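Local coordinates for protein group II chitinase (Ostrinia furnacalis, PDB 6JAV) that probably hydrolyses internal beta-1,4 linkages of chitin as a family 18 glycoside hydrolase, here represented by its first catalytic domain with a thienopyridine inhibitor bound, at residues 198-203 and 228-233; 330-335 and 366-371; 52-55 and 60-63; 272-277 and 316-321. All coordinates share one frame; numbering follows the deposited sequence.

Contact 1: residues 198-203 and 228-233. With NAG (2-acetamido-2-deoxy-beta-D-glucopyranose), chain C.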
loop_
_atom_site.group_PDB
_atom_site.type_symbol
_atom_site.label_atom_id
_atom_site.label_comp_id
_atom_site.label_asym_id
_atom_site.label_seq_id
_atom_site.Cartn_x
_atom_site.Cartn_y
_atom_site.Cartn_z
ATOM N N TYR A 198 -3.248 -5.841 -3.055
ATOM C CA TYR A 198 -4.581 -5.263 -3.030
ATOM C C TYR A 198 -4.796 -4.541 -4.347
ATOM O O TYR A 198 -3.907 -4.472 -5.203
ATOM C CB TYR A 198 -4.798 -4.340 -1.807
ATOM C CG TYR A 198 -3.660 -3.366 -1.511
ATOM C CD1 TYR A 198 -3.404 -2.295 -2.338
ATOM C CD2 TYR A 198 -2.840 -3.552 -0.398
ATOM C CE1 TYR A 198 -2.349 -1.404 -2.055
ATOM C CE2 TYR A 198 -1.794 -2.660 -0.109
ATOM C CZ TYR A 198 -1.571 -1.606 -0.936
ATOM O OH TYR A 198 -0.542 -0.728 -0.653
ATOM N N ASP A 199 -6.005 -4.010 -4.513
ATOM C CA ASP A 199 -6.445 -3.447 -5.794
ATOM C C ASP A 199 -6.381 -4.477 -6.922
ATOM O O ASP A 199 -6.159 -4.117 -8.080
ATOM C CB ASP A 199 -5.690 -2.165 -6.169
ATOM C CG ASP A 199 -6.021 -1.013 -5.250
ATOM O OD1 ASP A 199 -7.012 -1.110 -4.485
ATOM O OD2 ASP A 199 -5.257 -0.023 -5.268
ATOM N N TYR A 200 -6.620 -5.753 -6.598
ATOM C CA TYR A 200 -6.722 -6.749 -7.661
ATOM C C TYR A 200 -7.960 -6.527 -8.505
ATOM O O TYR A 200 -7.982 -6.924 -9.676
ATOM C CB TYR A 200 -6.814 -8.133 -7.052
ATOM C CG TYR A 200 -5.520 -8.672 -6.498
ATOM C CD1 TYR A 200 -4.558 -9.257 -7.333
ATOM C CD2 TYR A 200 -5.263 -8.620 -5.129
ATOM C CE1 TYR A 200 -3.396 -9.775 -6.818
ATOM C CE2 TYR A 200 -4.102 -9.149 -4.595
ATOM C CZ TYR A 200 -3.162 -9.729 -5.448
ATOM O OH TYR A 200 -2.025 -10.244 -4.885
ATOM N N HIS A 201 -8.985 -5.890 -7.937
ATOM C CA HIS A 201 -10.264 -5.651 -8.605
ATOM C C HIS A 201 -10.777 -4.283 -8.196
ATOM O O HIS A 201 -10.456 -3.784 -7.111
ATOM C CB HIS A 201 -11.282 -6.742 -8.241
ATOM C CG HIS A 201 -10.859 -8.094 -8.723
ATOM N ND1 HIS A 201 -10.762 -8.390 -10.070
ATOM C CD2 HIS A 201 -10.434 -9.189 -8.056
ATOM C CE1 HIS A 201 -10.310 -9.628 -10.203
ATOM N NE2 HIS A 201 -10.112 -10.138 -9.000
ATOM N N GLY A 202 -11.554 -3.682 -9.087
ATOM C CA GLY A 202 -12.091 -2.349 -8.893
ATOM C C GLY A 202 -12.969 -2.000 -10.075
ATOM O O GLY A 202 -13.142 -2.804 -11.003
ATOM N N GLN A 203 -13.513 -0.773 -10.031
ATOM C CA GLN A 203 -14.477 -0.317 -11.037
ATOM C C GLN A 203 -13.987 -0.503 -12.467
ATOM O O GLN A 203 -14.807 -0.683 -13.384
ATOM C CB GLN A 203 -14.802 1.165 -10.791
ATOM C CG GLN A 203 -13.581 2.077 -10.838
ATOM C CD GLN A 203 -13.897 3.527 -10.498
ATOM O OE1 GLN A 203 -14.753 4.150 -11.125
ATOM N NE2 GLN A 203 -13.199 4.071 -9.496
ATOM N N ASN A 228 -2.013 -15.118 -2.445
ATOM C CA ASN A 228 -1.230 -16.346 -2.342
ATOM C C ASN A 228 -0.365 -16.560 -3.585
ATOM O O ASN A 228 0.839 -16.856 -3.483
ATOM C CB ASN A 228 -2.175 -17.536 -2.134
ATOM C CG ASN A 228 -1.429 -18.819 -2.061
ATOM O OD1 ASN A 228 -0.533 -18.976 -1.258
ATOM N ND2 ASN A 228 -1.793 -19.751 -2.929
ATOM N N TYR A 229 -0.949 -16.384 -4.774
ATOM C CA TYR A 229 -0.149 -16.501 -5.992
ATOM C C TYR A 229 0.949 -15.437 -6.019
ATOM O O TYR A 229 2.118 -15.731 -6.297
ATOM C CB TYR A 229 -1.030 -16.368 -7.240
ATOM C CG TYR A 229 -0.211 -16.531 -8.499
ATOM C CD1 TYR A 229 0.486 -15.461 -9.055
ATOM C CD2 TYR A 229 -0.097 -17.775 -9.097
ATOM C CE1 TYR A 229 1.285 -15.634 -10.186
ATOM C CE2 TYR A 229 0.690 -17.947 -10.218
ATOM C CZ TYR A 229 1.366 -16.872 -10.754
ATOM O OH TYR A 229 2.157 -17.041 -11.882
ATOM N N THR A 230 0.574 -14.185 -5.750
ATOM C CA THR A 230 1.525 -13.079 -5.839
ATOM C C THR A 230 2.728 -13.291 -4.927
ATOM O O THR A 230 3.875 -13.056 -5.331
ATOM C CB THR A 230 0.797 -11.798 -5.442
ATOM O OG1 THR A 230 -0.179 -11.472 -6.435
ATOM C CG2 THR A 230 1.792 -10.646 -5.296
ATOM N N ILE A 231 2.485 -13.641 -3.669
ATOM C CA ILE A 231 3.588 -13.778 -2.725
ATOM C C ILE A 231 4.491 -14.937 -3.126
ATOM O O ILE A 231 5.726 -14.818 -3.122
ATOM C CB ILE A 231 3.036 -13.913 -1.288
ATOM C CG1 ILE A 231 2.298 -12.632 -0.850
ATOM C CG2 ILE A 231 4.158 -14.308 -0.319
ATOM C CD1 ILE A 231 3.184 -11.406 -0.789
ATOM N N HIS A 232 3.891 -16.060 -3.531
ATOM C CA HIS A 232 4.730 -17.168 -3.970
ATOM C C HIS A 232 5.479 -16.826 -5.249
ATOM O O HIS A 232 6.608 -17.293 -5.440
ATOM C CB HIS A 232 3.858 -18.401 -4.170
ATOM C CG HIS A 232 3.568 -19.144 -2.905
ATOM N ND1 HIS A 232 2.375 -19.036 -2.220
ATOM C CD2 HIS A 232 4.322 -20.026 -2.205
ATOM C CE1 HIS A 232 2.413 -19.808 -1.145
ATOM N NE2 HIS A 232 3.579 -20.428 -1.118
ATOM N N TYR A 233 4.906 -15.984 -6.105
ATOM C CA TYR A 233 5.575 -15.610 -7.342
ATOM C C TYR A 233 6.782 -14.718 -7.075
ATOM O O TYR A 233 7.852 -14.921 -7.660
ATOM C CB TYR A 233 4.582 -14.929 -8.273
ATOM C CG TYR A 233 5.069 -14.863 -9.700
ATOM C CD1 TYR A 233 5.314 -16.025 -10.410
ATOM C CD2 TYR A 233 5.284 -13.660 -10.328
ATOM C CE1 TYR A 233 5.770 -15.978 -11.715
ATOM C CE2 TYR A 233 5.734 -13.602 -11.652
ATOM C CZ TYR A 233 5.977 -14.767 -12.324
ATOM O OH TYR A 233 6.415 -14.716 -13.638
HETATM C C1 NAG C . -1.076 -20.997 -2.999
HETATM C C2 NAG C . -2.012 -22.159 -3.297
HETATM C C3 NAG C . -1.205 -23.422 -3.625
HETATM C C4 NAG C . -0.184 -23.135 -4.721
HETATM C C5 NAG C . 0.678 -21.936 -4.349
HETATM C C6 NAG C . 1.655 -21.532 -5.437
HETATM C C7 NAG C . -4.249 -22.436 -2.303
HETATM C C8 NAG C . -4.789 -22.311 -3.690
HETATM N N2 NAG C . -2.915 -22.387 -2.179
HETATM O O3 NAG C . -2.106 -24.421 -4.090
HETATM O O4 NAG C . 0.650 -24.265 -4.957
HETATM O O5 NAG C . -0.174 -20.810 -4.094
HETATM O O6 NAG C . 1.048 -20.843 -6.527
HETATM O O7 NAG C . -4.983 -22.607 -1.340
#
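Tyr200 crosses to helix 227-236 through one bond, its OH donating to OG1 of Thr230 at 2.7 Å, and the residues before it in 198-203 show where that loop comes from. Tyr198 turns its ring toward strands 244-257 and 342-346 of the TIM barrel. Asp199 next touches the bound inhibitor, and its OD1 is hydrogen-bonded to Tyr251 OH and Gln253 NE2. Tyr200 then points the other way, with CG anti to its carbonyl carbon (chi1 -75°), and meets Thr230 OG1 at the ring edge, in plane. The buried Thr230 OG1, accepting from Tyr200, has the carbonyl oxygens of Pro172 and Asn226 for its one proton. Further along, His201 ND1 and Gly202 N share OD2 of Asp205. On the helix, the face turned from Tyr200 carries the N-linked sugar: Asn228 ND2 is joined to C1 of the N-acetylglucosamine at 1.4 Å. His232 lays one face of its imidazole under the sugar's C5 and C6, its ring fixed by ND1 donating to Asn228 O at 3.0 Å. The helix thus lies between a glycosylated surface and the barrel, where Ile231 packs on Ile244 and Met246 of strand 244-257, while Tyr233 reaches helix 174-180.

Contact 2: residues 330-335 and 366-371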
loop_
_atom_site.group_PDB
_atom_site.type_symbol
_atom_site.label_atom_id
_atom_site.label_comp_id
_atom_site.label_asym_id
_atom_site.label_seq_id
_atom_site.Cartn_x
_atom_site.Cartn_y
_atom_site.Cartn_z
ATOM N N LYS A 330 -6.736 -14.213 9.197
ATOM C CA LYS A 330 -6.333 -15.276 8.276
ATOM C C LYS A 330 -5.092 -14.861 7.477
ATOM O O LYS A 330 -4.141 -15.641 7.313
ATOM C CB LYS A 330 -7.500 -15.599 7.345
ATOM C CG LYS A 330 -7.254 -16.709 6.352
ATOM C CD LYS A 330 -7.639 -18.057 6.918
ATOM C CE LYS A 330 -7.443 -19.166 5.894
ATOM N NZ LYS A 330 -8.458 -19.159 4.819
ATOM N N LYS A 331 -5.094 -13.632 6.963
ATOM C CA LYS A 331 -3.951 -13.138 6.211
ATOM C C LYS A 331 -2.684 -13.083 7.059
ATOM O O LYS A 331 -1.593 -13.410 6.568
ATOM C CB LYS A 331 -4.267 -11.770 5.600
ATOM C CG LYS A 331 -5.234 -11.839 4.451
ATOM C CD LYS A 331 -5.492 -10.466 3.856
ATOM C CE LYS A 331 -6.346 -10.577 2.602
ATOM N NZ LYS A 331 -6.499 -9.270 1.903
ATOM N N VAL A 332 -2.788 -12.664 8.323
ATOM C CA VAL A 332 -1.599 -12.622 9.181
ATOM C C VAL A 332 -1.112 -14.031 9.522
ATOM O O VAL A 332 0.095 -14.272 9.609
ATOM C CB VAL A 332 -1.820 -11.724 10.414
ATOM C CG1 VAL A 332 -0.600 -11.732 11.306
ATOM C CG2 VAL A 332 -2.136 -10.279 9.970
ATOM N N ASN A 333 -2.028 -14.985 9.726
ATOM C CA ASN A 333 -1.576 -16.368 9.896
ATOM C C ASN A 333 -0.853 -16.865 8.650
ATOM O O ASN A 333 0.130 -17.613 8.757
ATOM C CB ASN A 333 -2.761 -17.261 10.245
ATOM C CG ASN A 333 -3.084 -17.216 11.728
ATOM O OD1 ASN A 333 -4.174 -16.800 12.127
ATOM N ND2 ASN A 333 -2.132 -17.632 12.553
ATOM N N PHE A 334 -1.289 -16.419 7.467
ATOM C CA PHE A 334 -0.592 -16.745 6.217
ATOM C C PHE A 334 0.821 -16.158 6.210
ATOM O O PHE A 334 1.792 -16.850 5.875
ATOM C CB PHE A 334 -1.440 -16.227 5.054
ATOM C CG PHE A 334 -0.793 -16.299 3.706
ATOM C CD1 PHE A 334 -0.888 -17.464 2.946
ATOM C CD2 PHE A 334 -0.152 -15.194 3.151
ATOM C CE1 PHE A 334 -0.333 -17.531 1.665
ATOM C CE2 PHE A 334 0.424 -15.270 1.870
ATOM C CZ PHE A 334 0.324 -16.447 1.131
ATOM N N ILE A 335 0.954 -14.892 6.622
ATOM C CA ILE A 335 2.265 -14.250 6.743
ATOM C C ILE A 335 3.189 -15.086 7.623
ATOM O O ILE A 335 4.336 -15.393 7.249
ATOM C CB ILE A 335 2.088 -12.822 7.295
ATOM C CG1 ILE A 335 1.448 -11.928 6.221
ATOM C CG2 ILE A 335 3.437 -12.227 7.824
ATOM C CD1 ILE A 335 1.014 -10.544 6.805
ATOM N N ASN A 366 -5.094 -3.118 14.941
ATOM C CA ASN A 366 -4.932 -3.910 16.164
ATOM C C ASN A 366 -5.073 -5.408 15.905
ATOM O O ASN A 366 -4.402 -6.214 16.559
ATOM C CB ASN A 366 -5.906 -3.458 17.250
ATOM C CG ASN A 366 -5.323 -2.380 18.111
ATOM O OD1 ASN A 366 -4.371 -2.621 18.867
ATOM N ND2 ASN A 366 -5.880 -1.169 18.015
ATOM N N ALA A 367 -5.966 -5.801 14.999
ATOM C CA ALA A 367 -6.086 -7.227 14.669
ATOM C C ALA A 367 -4.780 -7.754 14.079
ATOM O O ALA A 367 -4.340 -8.865 14.411
ATOM C CB ALA A 367 -7.250 -7.457 13.700
ATOM N N ILE A 368 -4.139 -6.966 13.214
ATOM C CA ILE A 368 -2.850 -7.371 12.654
ATOM C C ILE A 368 -1.812 -7.527 13.753
ATOM O O ILE A 368 -1.094 -8.537 13.812
ATOM C CB ILE A 368 -2.379 -6.365 11.586
ATOM C CG1 ILE A 368 -3.332 -6.318 10.394
ATOM C CG2 ILE A 368 -0.937 -6.719 11.128
ATOM C CD1 ILE A 368 -3.069 -5.165 9.428
ATOM N N LYS A 369 -1.679 -6.510 14.619
ATOM C CA LYS A 369 -0.690 -6.560 15.689
ATOM C C LYS A 369 -0.900 -7.784 16.570
ATOM O O LYS A 369 0.053 -8.520 16.875
ATOM C CB LYS A 369 -0.764 -5.269 16.518
ATOM C CG LYS A 369 0.023 -5.366 17.805
ATOM C CD LYS A 369 -0.059 -4.044 18.542
ATOM C CE LYS A 369 0.691 -4.097 19.868
ATOM N NZ LYS A 369 0.522 -2.809 20.608
ATOM N N THR A 370 -2.143 -8.010 16.996
ATOM C CA THR A 370 -2.409 -9.115 17.909
ATOM C C THR A 370 -2.069 -10.449 17.261
ATOM O O THR A 370 -1.467 -11.325 17.901
ATOM C CB THR A 370 -3.868 -9.078 18.330
ATOM O OG1 THR A 370 -4.077 -7.892 19.101
ATOM C CG2 THR A 370 -4.214 -10.313 19.180
ATOM N N GLU A 371 -2.412 -10.614 15.982
ATOM C CA GLU A 371 -2.102 -11.877 15.326
ATOM C C GLU A 371 -0.600 -12.043 15.093
ATOM O O GLU A 371 -0.065 -13.148 15.253
ATOM C CB GLU A 371 -2.928 -12.027 14.053
ATOM C CG GLU A 371 -2.956 -13.472 13.501
ATOM C CD GLU A 371 -3.549 -14.502 14.482
ATOM O OE1 GLU A 371 -4.640 -14.259 15.042
ATOM O OE2 GLU A 371 -2.930 -15.567 14.680
#
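Val332 and Glu371 form the close part of a helix pair on the outside of the TIM barrel, where helices 325-337 and 363-373 run in roughly the same direction. The short segments cross at -37°, with axes 9.3 Å apart. The CA atoms come nearest between Val332 and Glu371, and here the packing is tight: the valine and the aliphatic part of the glutamate slide past each other in opposite directions, CG1 of Val332 resting 3.6 Å from CB of Glu371. The other valine methyl faces the barrel side, where CG2 of Val332 meets CG2 of Ile368 at 3.9 Å, the two side chains crossing at about a right angle. Ile368 goes on to Met248 of strand 244-257 and to Ile328, so this half of the interface is continuous with the hydrophobic layer between helices and barrel.

The outer side is looser and polar. Glu371 starts with CG anti to the backbone N (chi1 -164°); CB and CG lie along Val332, and the bend at chi2 carries the carboxylate past it to the partly exposed Asn333. The two flat groups are turned 52° apart. A firmer partner lies one helical turn on from Val332: OE2 of Glu371 forms a salt bridge with NZ of Lys336.

Contact 3: residues 52-55 and 60-63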
loop_
_atom_site.group_PDB
_atom_site.type_symbol
_atom_site.label_atom_id
_atom_site.label_comp_id
_atom_site.label_asym_id
_atom_site.label_seq_id
_atom_site.Cartn_x
_atom_site.Cartn_y
_atom_site.Cartn_z
ATOM N N MET A 52 14.109 14.794 -6.213
ATOM C CA MET A 52 13.030 14.609 -5.249
ATOM C C MET A 52 12.679 15.940 -4.591
ATOM O O MET A 52 13.560 16.740 -4.263
ATOM C CB MET A 52 13.454 13.583 -4.197
ATOM C CG MET A 52 12.327 13.219 -3.234
ATOM S SD MET A 52 12.665 11.749 -2.254
ATOM C CE MET A 52 14.273 12.232 -1.670
ATOM N N THR A 53 11.379 16.181 -4.407
ATOM C CA THR A 53 10.916 17.427 -3.813
ATOM C C THR A 53 9.630 17.176 -3.033
ATOM O O THR A 53 8.913 16.203 -3.270
ATOM C CB THR A 53 10.738 18.527 -4.866
ATOM O OG1 THR A 53 10.518 19.785 -4.216
ATOM C CG2 THR A 53 9.584 18.230 -5.747
ATOM N N ALA A 54 9.346 18.058 -2.086
ATOM C CA ALA A 54 8.115 17.910 -1.314
ATOM C C ALA A 54 6.889 18.130 -2.190
ATOM O O ALA A 54 6.860 19.024 -3.050
ATOM C CB ALA A 54 8.080 18.917 -0.161
ATOM N N HIS A 55 5.873 17.298 -1.963
ATOM C CA HIS A 55 4.629 17.399 -2.708
ATOM C C HIS A 55 3.775 18.563 -2.231
ATOM O O HIS A 55 3.196 19.284 -3.044
ATOM C CB HIS A 55 3.850 16.094 -2.542
ATOM C CG HIS A 55 2.462 16.161 -3.081
ATOM N ND1 HIS A 55 1.345 16.064 -2.277
ATOM C CD2 HIS A 55 2.007 16.334 -4.346
ATOM C CE1 HIS A 55 0.261 16.153 -3.028
ATOM N NE2 HIS A 55 0.636 16.324 -4.285
ATOM N N ASP A 60 4.041 19.724 4.515
ATOM C CA ASP A 60 5.325 19.055 4.731
ATOM C C ASP A 60 6.335 19.978 5.391
ATOM O O ASP A 60 7.113 19.538 6.245
ATOM C CB ASP A 60 5.902 18.563 3.386
ATOM C CG ASP A 60 4.985 17.592 2.642
ATOM O OD1 ASP A 60 4.110 16.947 3.258
ATOM O OD2 ASP A 60 5.125 17.497 1.402
ATOM N N TYR A 61 6.384 21.244 4.963
ATOM C CA TYR A 61 7.354 22.229 5.451
ATOM C C TYR A 61 6.709 23.236 6.396
ATOM O O TYR A 61 7.098 23.333 7.565
ATOM C CB TYR A 61 7.990 22.964 4.263
ATOM C CG TYR A 61 8.860 22.126 3.352
ATOM C CD1 TYR A 61 9.488 20.970 3.812
ATOM C CD2 TYR A 61 9.078 22.512 2.040
ATOM C CE1 TYR A 61 10.292 20.209 2.957
ATOM C CE2 TYR A 61 9.883 21.768 1.190
ATOM C CZ TYR A 61 10.480 20.617 1.666
ATOM O OH TYR A 61 11.290 19.880 0.820
ATOM N N ASP A 62 5.726 24.009 5.919
ATOM C CA ASP A 62 5.266 25.158 6.702
ATOM C C ASP A 62 4.596 24.717 7.996
ATOM O O ASP A 62 4.683 25.413 9.015
ATOM C CB ASP A 62 4.303 26.008 5.881
ATOM C CG ASP A 62 4.949 26.584 4.621
ATOM O OD1 ASP A 62 6.193 26.673 4.540
ATOM O OD2 ASP A 62 4.200 26.934 3.698
ATOM N N ASN A 63 3.920 23.575 7.988
ATOM C CA ASN A 63 3.327 23.012 9.183
ATOM C C ASN A 63 4.124 21.847 9.720
ATOM O O ASN A 63 3.638 21.135 10.606
ATOM C CB ASN A 63 1.879 22.625 8.933
ATOM C CG ASN A 63 0.970 23.826 8.925
ATOM O OD1 ASN A 63 0.477 24.242 9.977
ATOM N ND2 ASN A 63 0.770 24.419 7.750
HETATM O O HOH W 1 11.278 20.309 -1.619
HETATM O O HOH W 2 6.283 15.421 0.305
#
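The chain doubles back between strand 52-54 and helix 57-62, bringing the CA atoms of Ala54 and Asp60 to 6.8 Å, and a wider pi-type turn occupies 60-62. Ala54 is the side chain at the centre. Its CB points at the helix and sits 3.5 Å from CZ of Tyr61, approaching the ring obliquely, while on its other flank it lies 3.6 Å from OD2 of Asp60. The tyrosine leans over the strand because CG lies anti to its own carbonyl carbon (chi1 -66°), carrying the phenol back toward Ala54; its ring also meets that of Tyr118.

Two waters complete the joint, linking the successive amides of Ala54 and His55 to helix side chains. Water 1, in the plane of the phenol at its edge, is 2.5 Å from Tyr61 OH and accepts from Ala54 N at 3.0 Å. Water 2 does the same for the next amide, with the preceding helix residue, accepting from His55 N and donating to Asp60 OD2 at 2.6 Å. The same carboxylate oxygen accepts from Asp56 N, and OD1 takes bonds from Tyr41 and Asn15.

The contact is therefore a small apolar touch flanked by water bridges, in which two consecutive amides are satisfied through solvent. With several donors gathered on it, the buried Asp60 carboxylate would be expected to stay ionised.

Contact 4: residues 272-277 and 316-321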
loop_
_atom_site.group_PDB
_atom_site.type_symbol
_atom_site.label_atom_id
_atom_site.label_comp_id
_atom_site.label_asym_id
_atom_site.label_seq_id
_atom_site.Cartn_x
_atom_site.Cartn_y
_atom_site.Cartn_z
ATOM N N GLY A 272 -17.693 3.421 -10.781
ATOM C CA GLY A 272 -17.312 3.354 -9.384
ATOM C C GLY A 272 -18.480 3.669 -8.468
ATOM O O GLY A 272 -19.494 4.243 -8.869
ATOM N N GLY A 273 -18.333 3.284 -7.204
ATOM C CA GLY A 273 -19.344 3.620 -6.223
ATOM C C GLY A 273 -19.342 5.097 -5.883
ATOM O O GLY A 273 -18.369 5.829 -6.095
ATOM N N GLU A 274 -20.470 5.541 -5.339
ATOM C CA GLU A 274 -20.592 6.936 -4.932
ATOM C C GLU A 274 -19.487 7.288 -3.934
ATOM O O GLU A 274 -19.186 6.486 -3.047
ATOM C CB GLU A 274 -21.961 7.168 -4.294
ATOM C CG GLU A 274 -23.102 7.071 -5.298
ATOM C CD GLU A 274 -24.478 6.963 -4.646
ATOM O OE1 GLU A 274 -25.457 6.695 -5.375
ATOM O OE2 GLU A 274 -24.587 7.142 -3.411
ATOM N N PRO A 275 -18.856 8.458 -4.064
ATOM C CA PRO A 275 -17.790 8.839 -3.120
ATOM C C PRO A 275 -18.275 8.873 -1.681
ATOM O O PRO A 275 -19.432 9.217 -1.384
ATOM C CB PRO A 275 -17.392 10.248 -3.573
ATOM C CG PRO A 275 -17.818 10.328 -5.010
ATOM C CD PRO A 275 -19.068 9.485 -5.104
ATOM N N GLY A 276 -17.371 8.499 -0.774
ATOM C CA GLY A 276 -17.633 8.675 0.638
ATOM C C GLY A 276 -17.552 10.131 1.043
ATOM O O GLY A 276 -16.857 10.946 0.430
ATOM N N GLU A 277 -18.232 10.450 2.141
ATOM C CA GLU A 277 -18.256 11.844 2.573
ATOM C C GLU A 277 -16.923 12.322 3.136
ATOM O O GLU A 277 -16.678 13.534 3.161
ATOM C CB GLU A 277 -19.386 12.058 3.583
ATOM C CG GLU A 277 -19.149 11.400 4.899
ATOM C CD GLU A 277 -19.773 10.017 4.998
ATOM O OE1 GLU A 277 -19.828 9.276 3.982
ATOM O OE2 GLU A 277 -20.205 9.665 6.116
ATOM N N GLY A 316 -28.938 -1.186 -2.235
ATOM C CA GLY A 316 -29.388 -0.563 -3.467
ATOM C C GLY A 316 -28.447 -0.933 -4.590
ATOM O O GLY A 316 -28.098 -2.102 -4.774
ATOM N N ASN A 317 -27.972 0.077 -5.320
ATOM C CA ASN A 317 -27.031 -0.153 -6.408
ATOM C C ASN A 317 -25.573 0.102 -6.007
ATOM O O ASN A 317 -24.726 0.267 -6.884
ATOM C CB ASN A 317 -27.428 0.637 -7.664
ATOM C CG ASN A 317 -27.149 2.131 -7.556
ATOM O OD1 ASN A 317 -26.822 2.657 -6.489
ATOM N ND2 ASN A 317 -27.281 2.826 -8.679
ATOM N N GLN A 318 -25.275 0.135 -4.713
ATOM C CA GLN A 318 -23.910 0.339 -4.232
ATOM C C GLN A 318 -23.366 -0.963 -3.659
ATOM O O GLN A 318 -24.078 -1.693 -2.967
ATOM C CB GLN A 318 -23.896 1.405 -3.148
ATOM C CG GLN A 318 -24.326 2.768 -3.680
ATOM C CD GLN A 318 -23.405 3.255 -4.773
ATOM O OE1 GLN A 318 -22.219 3.507 -4.535
ATOM N NE2 GLN A 318 -23.926 3.369 -5.987
ATOM N N TRP A 319 -22.086 -1.247 -3.940
ATOM C CA TRP A 319 -21.478 -2.525 -3.570
ATOM C C TRP A 319 -20.006 -2.261 -3.252
ATOM O O TRP A 319 -19.346 -1.536 -4.004
ATOM C CB TRP A 319 -21.598 -3.452 -4.792
ATOM C CG TRP A 319 -21.335 -4.925 -4.642
ATOM C CD1 TRP A 319 -22.282 -5.937 -4.592
ATOM C CD2 TRP A 319 -20.060 -5.581 -4.668
ATOM N NE1 TRP A 319 -21.659 -7.167 -4.537
ATOM C CE2 TRP A 319 -20.298 -6.977 -4.580
ATOM C CE3 TRP A 319 -18.727 -5.121 -4.719
ATOM C CZ2 TRP A 319 -19.264 -7.914 -4.561
ATOM C CZ3 TRP A 319 -17.691 -6.060 -4.715
ATOM C CH2 TRP A 319 -17.965 -7.437 -4.624
ATOM N N VAL A 320 -19.489 -2.826 -2.160
ATOM C CA VAL A 320 -18.091 -2.565 -1.778
ATOM C C VAL A 320 -17.448 -3.846 -1.271
ATOM O O VAL A 320 -18.066 -4.613 -0.531
ATOM C CB VAL A 320 -18.019 -1.426 -0.731
ATOM C CG1 VAL A 320 -18.712 -1.813 0.564
ATOM C CG2 VAL A 320 -16.542 -1.015 -0.466
ATOM N N SER A 321 -16.190 -4.089 -1.666
ATOM C CA SER A 321 -15.452 -5.232 -1.136
ATOM C C SER A 321 -14.280 -4.727 -0.310
ATOM O O SER A 321 -13.690 -3.694 -0.637
ATOM C CB SER A 321 -14.950 -6.144 -2.263
ATOM O OG SER A 321 -14.112 -5.438 -3.154
HETATM O O HOH W 3 -20.469 3.996 -2.397
#
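In what is probably the alpha/beta insertion domain of family 18 chitinases, beside the TIM barrel, strand 318-321 pairs antiparallel with barrel strand 244-257, and the loop 272-277 passes along its beginning. Gln318 makes the connection. Its side chain leaves the strand with CG anti to the carbonyl carbon and bends at chi2, which brings the amide against the loop backbone. There OE1 accepts from Glu274 N at 2.8 Å, the N-H pointing at the oxygen at 159° and the donor tilted 28° from the carbonyl plane. The approach is close enough for CA of Gly273 to lie 3.3 Å from OE1 of Gln318.

Beside this bond the carboxylate of Glu274 stacks on the amide of Gln318, their planes 22° apart although the two chains cross at about a right angle. CD of Glu274 is 3.9 Å from CD of Gln318, so this is an overlap of flat groups at the solvent-facing side of the loop.

The far end of the amide is held as well. NE2 of Gln318 donates to OD1 of Asn317 at 3.0 Å and to OG1 of Thr256, which fixes the rotation of the group and presents OE1 to the loop. Behind the strand, Trp319 stacks on Tyr312. Water 3 gives OE1 of Gln318 a second donor at 2.8 Å and, with its other hydrogen, bonds to Glu274 O.

The four contacts show that chemistry does not follow burial simply: the most buried, contact 1, is a direct hydroxyl pair. Contact 2 mixes an apolar inner half with a charged outer edge. Of the two about 21 Å from the chain centre, contact 3 is bridged by water, whereas contact 4 adds a water to a direct backbone-to-side-chain bond. Contacts 1 and 2 are neighbours: Phe334 of helix 325-337 packs on Asn228 and Ile231. Contact 1 also reaches contact 4, where Gln203 OE1 lies 3.0 Å from Gly272 N. Strand 244-257 underlies contacts 1, 2 and 4, while contact 3 stands apart, its centre 32 Å from that of contact 1, across the chain's centre.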